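Local coordinates for L-threonine dehydrogenase (Flavobacterium frigidimaris, PDB 2YY7), which binds NAD and probably catalyses the NAD-dependent oxidation of L-threonine at its 3-hydroxyl, as a short-chain dehydrogenase-reductase related to UDP-galactose 4-epimerase, at residues N53-N58 / W91-N96; L104-K109 / N159-D164; E255-K258 / E262-I265. One frame throughout, in Å; residues are numbered along the deposited sequence.

Contact 1. Residues N53-N58 / W91-N96; sequences NALDFN and WDLNMN. With NAD (nicotinamide-adenine-dinucleotide), chain E.
L55 and L93 meet through their methyl groups, CD1 of L55 lying 3.6 Å from CD1 of L93, with the two side chains crossing at about a right angle. The same L55 CD1 presses on the helix backbone, 3.2 Å from L93 CA, tighter than usual for carbon atoms. Its other branch, CD2, passes alongside the D92 carboxylate, 4.0 Å from OD2.

Beside this apolar pair lies the adenine of NAD. Its amino N6A donates a nearly straight bond to N53 OD1 (3.1 Å, 172°). The backbone N of A54 donates to the adenine ring nitrogen N1A at 2.8 Å. The two methyls of L93 approach from one side of the ring plane, CD1 near N6A and CD2 near N7A, suiting a branched, uncharged residue.

N53 is itself held: CG is anti to the backbone N (chi1 -175°), and OD1 also accepts from L55 N at 2.9 Å in an Asx turn, the donor tilted 29° from the carbonyl plane. A type I turn from N53 to D56 fixes the loop, and D56, at the N-cap of helix 57-66, accepts a weak bond from N58 N through OD1.

Were N53 an alanine, the adenine amino group would probably lose this acceptor, and L55 N its side-chain partner. One donor and one acceptor from the loop thus match the N6A and N1A pattern of adenine, so the contact can recognise the base without any charged group.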
loop_
_atom_site.group_PDB
_atom_site.type_symbol
_atom_site.label_atom_id
_atom_site.label_comp_id
_atom_site.label_asym_id
_atom_site.label_seq_id
_atom_site.Cartn_x
_atom_site.Cartn_y
_atom_site.Cartn_z
ATOM N N ASN A 53 -18.170 4.532 16.943
ATOM C CA ASN A 53 -17.043 3.641 16.722
ATOM C C ASN A 53 -16.863 3.655 15.210
ATOM O O ASN A 53 -17.680 3.094 14.483
ATOM C CB ASN A 53 -17.342 2.215 17.186
ATOM C CG ASN A 53 -16.127 1.314 17.074
ATOM O OD1 ASN A 53 -15.287 1.508 16.198
ATOM N ND2 ASN A 53 -16.030 0.323 17.953
ATOM N N ALA A 54 -15.806 4.313 14.746
ATOM C CA ALA A 54 -15.524 4.434 13.315
ATOM C C ALA A 54 -15.359 3.091 12.606
ATOM O O ALA A 54 -15.359 3.025 11.376
ATOM C CB ALA A 54 -14.273 5.289 13.106
ATOM N N LEU A 55 -15.218 2.025 13.388
ATOM C CA LEU A 55 -15.050 0.681 12.843
ATOM C C LEU A 55 -16.398 0.119 12.383
ATOM O O LEU A 55 -16.454 -0.866 11.644
ATOM C CB LEU A 55 -14.457 -0.227 13.927
ATOM C CG LEU A 55 -13.233 -1.104 13.658
ATOM C CD1 LEU A 55 -12.176 -0.334 12.910
ATOM C CD2 LEU A 55 -12.689 -1.600 14.993
ATOM N N ASP A 56 -17.480 0.756 12.820
ATOM C CA ASP A 56 -18.832 0.305 12.487
ATOM C C ASP A 56 -19.490 1.207 11.447
ATOM O O ASP A 56 -19.874 2.334 11.747
ATOM C CB ASP A 56 -19.686 0.274 13.760
ATOM C CG ASP A 56 -21.048 -0.365 13.547
ATOM O OD1 ASP A 56 -21.656 -0.151 12.479
ATOM O OD2 ASP A 56 -21.519 -1.070 14.467
ATOM N N PHE A 57 -19.622 0.703 10.224
ATOM C CA PHE A 57 -20.229 1.470 9.139
ATOM C C PHE A 57 -21.633 1.994 9.461
ATOM O O PHE A 57 -21.950 3.145 9.151
ATOM C CB PHE A 57 -20.274 0.624 7.861
ATOM C CG PHE A 57 -20.956 1.303 6.702
ATOM C CD1 PHE A 57 -22.344 1.287 6.584
ATOM C CD2 PHE A 57 -20.210 1.965 5.733
ATOM C CE1 PHE A 57 -22.977 1.921 5.518
ATOM C CE2 PHE A 57 -20.835 2.605 4.660
ATOM C CZ PHE A 57 -22.222 2.582 4.552
ATOM N N ASN A 58 -22.467 1.161 10.079
ATOM C CA ASN A 58 -23.831 1.575 10.409
ATOM C C ASN A 58 -23.900 2.754 11.378
ATOM O O ASN A 58 -24.772 3.618 11.244
ATOM C CB ASN A 58 -24.628 0.400 10.978
ATOM C CG ASN A 58 -24.767 -0.742 9.988
ATOM O OD1 ASN A 58 -25.140 -0.539 8.833
ATOM N ND2 ASN A 58 -24.474 -1.952 10.441
ATOM N N TRP A 91 -4.211 -1.903 11.667
ATOM C CA TRP A 91 -4.554 -2.106 10.265
ATOM C C TRP A 91 -6.075 -2.098 10.107
ATOM O O TRP A 91 -6.617 -1.424 9.229
ATOM C CB TRP A 91 -3.961 -3.433 9.766
ATOM C CG TRP A 91 -4.345 -3.812 8.350
ATOM C CD1 TRP A 91 -5.250 -4.767 7.973
ATOM C CD2 TRP A 91 -3.836 -3.243 7.134
ATOM N NE1 TRP A 91 -5.336 -4.828 6.600
ATOM C CE2 TRP A 91 -4.479 -3.904 6.061
ATOM C CE3 TRP A 91 -2.900 -2.240 6.846
ATOM C CZ2 TRP A 91 -4.216 -3.592 4.719
ATOM C CZ3 TRP A 91 -2.638 -1.930 5.509
ATOM C CH2 TRP A 91 -3.295 -2.603 4.467
ATOM N N ASP A 92 -6.755 -2.828 10.984
ATOM C CA ASP A 92 -8.210 -2.925 10.958
ATOM C C ASP A 92 -8.876 -1.553 11.045
ATOM O O ASP A 92 -9.659 -1.185 10.169
ATOM C CB ASP A 92 -8.679 -3.829 12.107
ATOM C CG ASP A 92 -10.178 -4.107 12.074
ATOM O OD1 ASP A 92 -10.815 -3.886 11.024
ATOM O OD2 ASP A 92 -10.721 -4.567 13.105
ATOM N N LEU A 93 -8.561 -0.797 12.095
ATOM C CA LEU A 93 -9.134 0.537 12.290
ATOM C C LEU A 93 -8.764 1.544 11.200
ATOM O O LEU A 93 -9.635 2.174 10.600
ATOM C CB LEU A 93 -8.698 1.113 13.643
ATOM C CG LEU A 93 -9.068 2.582 13.881
ATOM C CD1 LEU A 93 -10.581 2.712 13.986
ATOM C CD2 LEU A 93 -8.405 3.089 15.157
ATOM N N ASN A 94 -7.467 1.704 10.964
ATOM C CA ASN A 94 -6.995 2.664 9.977
ATOM C C ASN A 94 -7.552 2.441 8.572
ATOM O O ASN A 94 -7.896 3.404 7.886
ATOM C CB ASN A 94 -5.462 2.667 9.947
ATOM C CG ASN A 94 -4.851 3.166 11.252
ATOM O OD1 ASN A 94 -5.539 3.304 12.267
ATOM N ND2 ASN A 94 -3.556 3.430 11.230
ATOM N N MET A 95 -7.655 1.184 8.144
ATOM C CA MET A 95 -8.168 0.893 6.808
ATOM C C MET A 95 -9.687 0.861 6.695
ATOM O O MET A 95 -10.264 1.506 5.815
ATOM C CB MET A 95 -7.622 -0.449 6.291
ATOM C CG MET A 95 -6.118 -0.480 6.030
ATOM S SD MET A 95 -5.531 0.911 5.026
ATOM C CE MET A 95 -6.372 0.629 3.450
ATOM N N ASN A 96 -10.336 0.108 7.577
ATOM C CA ASN A 96 -11.784 -0.033 7.508
ATOM C C ASN A 96 -12.574 1.226 7.821
ATOM O O ASN A 96 -13.653 1.421 7.270
ATOM C CB ASN A 96 -12.249 -1.208 8.380
ATOM C CG ASN A 96 -11.823 -2.554 7.798
ATOM O OD1 ASN A 96 -11.970 -2.791 6.600
ATOM N ND2 ASN A 96 -11.294 -3.434 8.640
HETATM P PA NAD E . -5.016 10.979 18.506
HETATM O O1A NAD E . -4.583 12.072 19.422
HETATM O O2A NAD E . -4.523 9.621 18.853
HETATM O O5B NAD E . -6.582 11.023 18.277
HETATM C C5B NAD E . -7.279 9.920 17.773
HETATM C C4B NAD E . -8.710 9.978 18.247
HETATM O O4B NAD E . -9.432 8.950 17.566
HETATM C C3B NAD E . -8.827 9.731 19.770
HETATM O O3B NAD E . -9.584 10.768 20.417
HETATM C C2B NAD E . -9.467 8.339 19.846
HETATM O O2B NAD E . -10.286 8.178 20.991
HETATM C C1B NAD E . -10.253 8.291 18.527
HETATM N N9A NAD E . -10.609 6.922 18.126
HETATM C C8A NAD E . -9.781 5.801 18.186
HETATM N N7A NAD E . -10.483 4.744 17.754
HETATM C C5A NAD E . -11.713 5.186 17.409
HETATM C C6A NAD E . -12.831 4.513 16.942
HETATM N N6A NAD E . -12.823 3.202 16.829
HETATM N N1A NAD E . -13.981 5.217 16.699
HETATM C C2A NAD E . -14.040 6.587 16.909
HETATM N N3A NAD E . -12.946 7.272 17.401
HETATM C C4A NAD E . -11.804 6.551 17.648
HETATM O O3 NAD E . -4.430 11.260 17.039
HETATM P PN NAD E . -4.158 12.675 16.291
HETATM O O1N NAD E . -5.278 13.652 16.498
HETATM O O2N NAD E . -2.734 13.009 16.566
HETATM O O5D NAD E . -4.205 12.205 14.738
HETATM C C5D NAD E . -5.421 12.290 13.980
HETATM C C4D NAD E . -5.122 11.862 12.517
HETATM O O4D NAD E . -4.031 12.609 12.009
HETATM C C3D NAD E . -4.693 10.398 12.381
HETATM O O3D NAD E . -5.171 9.901 11.135
HETATM C C2D NAD E . -3.188 10.476 12.291
HETATM O O2D NAD E . -2.711 9.295 11.690
HETATM C C1D NAD E . -2.980 11.763 11.492
HETATM N N1N NAD E . -1.620 12.298 11.733
HETATM C C2N NAD E . -1.297 12.823 12.968
HETATM C C3N NAD E . -0.017 13.322 13.184
HETATM C C7N NAD E . 0.330 14.006 14.479
HETATM O O7N NAD E . 1.654 14.393 14.606
HETATM N N7N NAD E . -0.567 14.184 15.465
HETATM C C4N NAD E . 0.947 13.271 12.160
HETATM C C5N NAD E . 0.596 12.761 10.906
HETATM C C6N NAD E . -0.674 12.258 10.702
#

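Contact 2. Residues L104-K109 / N159-D164; sequences LAKAKK and NIYGVD
With chi1 at 178°, the K106 chain leaves its helix beside the carbonyl carbon and stays extended as far as CE, bending only at the last torsion (chi4 -72°); this carries its methylenes across the ring of Y161. The tyrosine turns CG beside its backbone N (chi1 -54°), presenting a face to the lysine. CE sits almost over the ring centre, 3.4 Å from the centroid in a CH-pi contact. NZ lies farther up over that face, 4.8 Å from the Y161 centroid, within cation-pi range.

Deeper in, A105 CB packs closely against V163 CG1 at 3.4 Å. Alanine suits this spot because the small methyl lets helix 87-106 come near the chain leaving helix 142-161.

Water joins the two helix ends. One molecule donates to K106 O at 2.7 Å and weakly to Y161 O; another donates to Y161 O at 2.7 Å and accepts from K108 NZ. K108, with positive phi, closes a Schellman motif, and G162 also takes positive phi, a conformation easy without a side chain.

The contact thus joins two Rossmann-domain helix ends by an apolar seam on the buried side and, toward the surface, the CH-pi and cation-pi contact. The positive charge of K106 is probably steadied in part by the ring's pi electrons, and that of K108 by the carbonyl of Y161, reached through one water.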
loop_
_atom_site.group_PDB
_atom_site.type_symbol
_atom_site.label_atom_id
_atom_site.label_comp_id
_atom_site.label_asym_id
_atom_site.label_seq_id
_atom_site.Cartn_x
_atom_site.Cartn_y
_atom_site.Cartn_z
ATOM N N LEU A 104 -19.369 5.962 1.940
ATOM C CA LEU A 104 -20.481 6.883 2.167
ATOM C C LEU A 104 -20.461 7.924 1.051
ATOM O O LEU A 104 -21.508 8.342 0.552
ATOM C CB LEU A 104 -20.364 7.591 3.527
ATOM C CG LEU A 104 -21.102 7.071 4.777
ATOM C CD1 LEU A 104 -22.354 6.311 4.373
ATOM C CD2 LEU A 104 -20.199 6.187 5.600
ATOM N N ALA A 105 -19.259 8.339 0.655
ATOM C CA ALA A 105 -19.111 9.320 -0.413
ATOM C C ALA A 105 -19.499 8.680 -1.746
ATOM O O ALA A 105 -20.144 9.311 -2.585
ATOM C CB ALA A 105 -17.671 9.829 -0.468
ATOM N N LYS A 106 -19.107 7.424 -1.931
ATOM C CA LYS A 106 -19.430 6.689 -3.155
ATOM C C LYS A 106 -20.952 6.583 -3.315
ATOM O O LYS A 106 -21.483 6.682 -4.425
ATOM C CB LYS A 106 -18.805 5.289 -3.092
ATOM C CG LYS A 106 -19.095 4.372 -4.277
ATOM C CD LYS A 106 -18.264 3.095 -4.171
ATOM C CE LYS A 106 -18.612 2.082 -5.259
ATOM N NZ LYS A 106 -19.946 1.462 -5.033
ATOM N N ALA A 107 -21.648 6.392 -2.198
ATOM C CA ALA A 107 -23.102 6.264 -2.202
ATOM C C ALA A 107 -23.815 7.616 -2.257
ATOM O O ALA A 107 -25.044 7.672 -2.252
ATOM C CB ALA A 107 -23.558 5.486 -0.964
ATOM N N LYS A 108 -23.041 8.696 -2.301
ATOM C CA LYS A 108 -23.592 10.053 -2.360
ATOM C C LYS A 108 -24.301 10.472 -1.073
ATOM O O LYS A 108 -25.167 11.345 -1.093
ATOM C CB LYS A 108 -24.572 10.189 -3.531
ATOM C CG LYS A 108 -24.013 9.787 -4.890
ATOM C CD LYS A 108 -22.946 10.753 -5.366
ATOM C CE LYS A 108 -22.537 10.453 -6.801
ATOM N NZ LYS A 108 -21.525 11.427 -7.302
ATOM N N LYS A 109 -23.940 9.852 0.046
ATOM C CA LYS A 109 -24.553 10.197 1.324
ATOM C C LYS A 109 -23.850 11.394 1.968
ATOM O O LYS A 109 -24.378 12.013 2.891
ATOM C CB LYS A 109 -24.540 8.980 2.251
ATOM C CG LYS A 109 -25.617 7.968 1.879
ATOM C CD LYS A 109 -25.321 6.593 2.430
ATOM C CE LYS A 109 -26.385 5.597 1.983
ATOM N NZ LYS A 109 -25.957 4.187 2.222
ATOM N N ASN A 159 -10.809 8.869 -8.714
ATOM C CA ASN A 159 -10.717 8.566 -10.139
ATOM C C ASN A 159 -11.795 7.654 -10.700
ATOM O O ASN A 159 -12.225 7.826 -11.838
ATOM C CB ASN A 159 -9.351 7.955 -10.467
ATOM C CG ASN A 159 -8.218 8.949 -10.331
ATOM O OD1 ASN A 159 -8.399 10.141 -10.567
ATOM N ND2 ASN A 159 -7.034 8.460 -9.966
ATOM N N ILE A 160 -12.227 6.680 -9.910
ATOM C CA ILE A 160 -13.232 5.738 -10.369
ATOM C C ILE A 160 -14.661 6.102 -9.979
ATOM O O ILE A 160 -15.584 5.954 -10.786
ATOM C CB ILE A 160 -12.909 4.312 -9.857
ATOM C CG1 ILE A 160 -11.506 3.910 -10.318
ATOM C CG2 ILE A 160 -13.946 3.313 -10.368
ATOM C CD1 ILE A 160 -11.300 4.003 -11.836
ATOM N N TYR A 161 -14.857 6.594 -8.762
ATOM C CA TYR A 161 -16.206 6.937 -8.332
ATOM C C TYR A 161 -16.485 8.431 -8.234
ATOM O O TYR A 161 -17.588 8.830 -7.870
ATOM C CB TYR A 161 -16.513 6.249 -6.999
ATOM C CG TYR A 161 -16.278 4.757 -7.045
ATOM C CD1 TYR A 161 -16.910 3.960 -8.001
ATOM C CD2 TYR A 161 -15.418 4.139 -6.140
ATOM C CE1 TYR A 161 -16.688 2.587 -8.055
ATOM C CE2 TYR A 161 -15.190 2.771 -6.183
ATOM C CZ TYR A 161 -15.828 2.001 -7.141
ATOM O OH TYR A 161 -15.609 0.645 -7.176
ATOM N N GLY A 162 -15.495 9.252 -8.570
ATOM C CA GLY A 162 -15.681 10.694 -8.523
ATOM C C GLY A 162 -15.800 11.287 -7.129
ATOM O O GLY A 162 -16.300 12.402 -6.958
ATOM N N VAL A 163 -15.336 10.550 -6.125
ATOM C CA VAL A 163 -15.402 11.027 -4.748
ATOM C C VAL A 163 -14.469 12.204 -4.476
ATOM O O VAL A 163 -13.301 12.178 -4.848
ATOM C CB VAL A 163 -15.048 9.902 -3.754
ATOM C CG1 VAL A 163 -14.869 10.485 -2.345
ATOM C CG2 VAL A 163 -16.140 8.837 -3.770
ATOM N N ASP A 164 -14.989 13.233 -3.814
ATOM C CA ASP A 164 -14.175 14.397 -3.472
ATOM C C ASP A 164 -13.502 14.124 -2.128
ATOM O O ASP A 164 -14.064 14.426 -1.074
ATOM C CB ASP A 164 -15.044 15.652 -3.352
ATOM C CG ASP A 164 -14.221 16.928 -3.190
ATOM O OD1 ASP A 164 -12.989 16.850 -2.988
ATOM O OD2 ASP A 164 -14.814 18.023 -3.260
HETATM O O HOH W 1 -20.489 7.626 -6.747
HETATM O O HOH W 2 -19.320 10.035 -6.255
#

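Contact 3. Residues E255-K258 / E262-I265; sequences EIKK and EFTI
The backbones come nearest at K257 and F263, whose CA atoms are 5.8 Å apart, where the last turn of helix 249-257 is followed, after a short loop, by the chain entering strand 264-267. F263 is the central side chain. Its CG stands anti to the backbone N (chi1 175°), which swings the ring back toward the helix, and CD2 is the ring atom that meets both helix partners.

I256 brings its CG2 branch to F263 CD2 at 4.0 Å, the two side chains crossing at a slant. K257 comes to the same part of the ring from another direction: its CG lies at the ring edge, near the ring plane and 4.1 Å from F263 CD2. A beta-branched residue fits the inner position, since CG2 can turn to the phenylalanine while CG1 points a different way. Lysine fits the outer one, because its methylenes can flank an aromatic edge while its charge travels on to water.

Beyond CG the K257 chain is extended and runs over the backbone of F263, with CE 3.3 Å from F263 O. No direct hydrogen bond joins the segments; instead a water accepts from both K257 NZ and I265 N, at 3.1 Å in each case, so one molecule bridges the lysine and the start of the strand. Within 255-258, K258 NZ forms a salt bridge to E255 OE2 at 3.3 Å, its hydrogen bond weak.

Around this helix-to-strand connection, I191 of helix 187-197 packs on both I256 and F263, and A195 adds to the phenylalanine's surroundings. T304 of helix 300-311 touches I256. Strand 264-267 pairs in parallel with strand 200-203, whose Y201 meets F263 and I265, so the ring is wedged between helices and the small two-stranded sheet.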
loop_
_atom_site.group_PDB
_atom_site.type_symbol
_atom_site.label_atom_id
_atom_site.label_comp_id
_atom_site.label_asym_id
_atom_site.label_seq_id
_atom_site.Cartn_x
_atom_site.Cartn_y
_atom_site.Cartn_z
ATOM N N GLU A 255 16.305 26.047 21.704
ATOM C CA GLU A 255 15.366 27.154 21.591
ATOM C C GLU A 255 14.651 27.324 22.933
ATOM O O GLU A 255 14.405 28.446 23.382
ATOM C CB GLU A 255 14.344 26.887 20.484
ATOM C CG GLU A 255 13.487 28.099 20.150
ATOM C CD GLU A 255 14.299 29.247 19.579
ATOM O OE1 GLU A 255 13.830 30.400 19.648
ATOM O OE2 GLU A 255 15.406 28.997 19.056
ATOM N N ILE A 256 14.316 26.204 23.568
ATOM C CA ILE A 256 13.642 26.228 24.865
ATOM C C ILE A 256 14.555 26.842 25.927
ATOM O O ILE A 256 14.086 27.545 26.828
ATOM C CB ILE A 256 13.228 24.798 25.305
ATOM C CG1 ILE A 256 12.125 24.277 24.381
ATOM C CG2 ILE A 256 12.748 24.798 26.756
ATOM C CD1 ILE A 256 11.743 22.832 24.632
ATOM N N LYS A 257 15.855 26.582 25.812
ATOM C CA LYS A 257 16.831 27.112 26.770
ATOM C C LYS A 257 16.866 28.636 26.802
ATOM O O LYS A 257 17.309 29.226 27.785
ATOM C CB LYS A 257 18.231 26.576 26.465
ATOM C CG LYS A 257 18.416 25.119 26.838
ATOM C CD LYS A 257 19.820 24.628 26.528
ATOM C CE LYS A 257 19.993 23.181 26.971
ATOM N NZ LYS A 257 21.293 22.600 26.539
ATOM N N LYS A 258 16.406 29.269 25.726
ATOM C CA LYS A 258 16.369 30.725 25.660
ATOM C C LYS A 258 15.274 31.239 26.589
ATOM O O LYS A 258 15.322 32.379 27.048
ATOM C CB LYS A 258 16.093 31.198 24.229
ATOM C CG LYS A 258 17.180 30.839 23.232
ATOM C CD LYS A 258 16.843 31.364 21.847
ATOM C CE LYS A 258 17.863 30.894 20.823
ATOM N NZ LYS A 258 17.556 31.412 19.460
ATOM N N GLU A 262 17.962 27.124 32.654
ATOM C CA GLU A 262 18.417 25.995 33.452
ATOM C C GLU A 262 17.986 24.642 32.888
ATOM O O GLU A 262 18.373 23.599 33.407
ATOM C CB GLU A 262 17.915 26.129 34.894
ATOM C CG GLU A 262 16.397 26.089 35.044
ATOM C CD GLU A 262 15.725 27.444 34.842
ATOM O OE1 GLU A 262 16.085 28.169 33.889
ATOM O OE2 GLU A 262 14.820 27.778 35.634
ATOM N N PHE A 263 17.188 24.660 31.825
ATOM C CA PHE A 263 16.718 23.419 31.215
ATOM C C PHE A 263 17.858 22.537 30.722
ATOM O O PHE A 263 18.768 23.008 30.048
ATOM C CB PHE A 263 15.789 23.722 30.037
ATOM C CG PHE A 263 15.350 22.495 29.281
ATOM C CD1 PHE A 263 14.636 21.484 29.919
ATOM C CD2 PHE A 263 15.639 22.357 27.928
ATOM C CE1 PHE A 263 14.215 20.353 29.223
ATOM C CE2 PHE A 263 15.223 21.229 27.218
ATOM C CZ PHE A 263 14.508 20.223 27.867
ATOM N N THR A 264 17.794 21.251 31.051
ATOM C CA THR A 264 18.808 20.299 30.617
ATOM C C THR A 264 18.131 19.117 29.935
ATOM O O THR A 264 16.985 18.786 30.240
ATOM C CB THR A 264 19.644 19.781 31.801
ATOM O OG1 THR A 264 18.786 19.151 32.757
ATOM C CG2 THR A 264 20.391 20.930 32.463
ATOM N N ILE A 265 18.843 18.476 29.017
ATOM C CA ILE A 265 18.285 17.348 28.291
ATOM C C ILE A 265 19.287 16.217 28.088
ATOM O O ILE A 265 20.452 16.452 27.771
ATOM C CB ILE A 265 17.759 17.805 26.908
ATOM C CG1 ILE A 265 17.088 16.637 26.174
ATOM C CG2 ILE A 265 18.907 18.360 26.073
ATOM C CD1 ILE A 265 16.409 17.046 24.874
HETATM O O HOH W 3 21.500 19.940 28.199
#

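How the contacts relate
Following the chain from the N terminus, contact 1 closes a loop of 32 residues, returning helix 87-106 to the turn that precedes helix 57-66. Contact 2 opens near the far end of that same helix and closes a longer loop of 49 residues at the end of helix 142-161. Contact 3 spans three residues, a short connection joining the end of helix 249-257 to strand 264-267 of the small two-stranded sheet. The three follow in series, none nesting or crossing. Contacts 1 and 2 touch directly, F57 CZ lying 3.7 Å from L104 CD1, both in the Rossmann-type nucleotide-binding part. Contact 3 lies across the chain's centre, about 42 Å from contact 1 between centres.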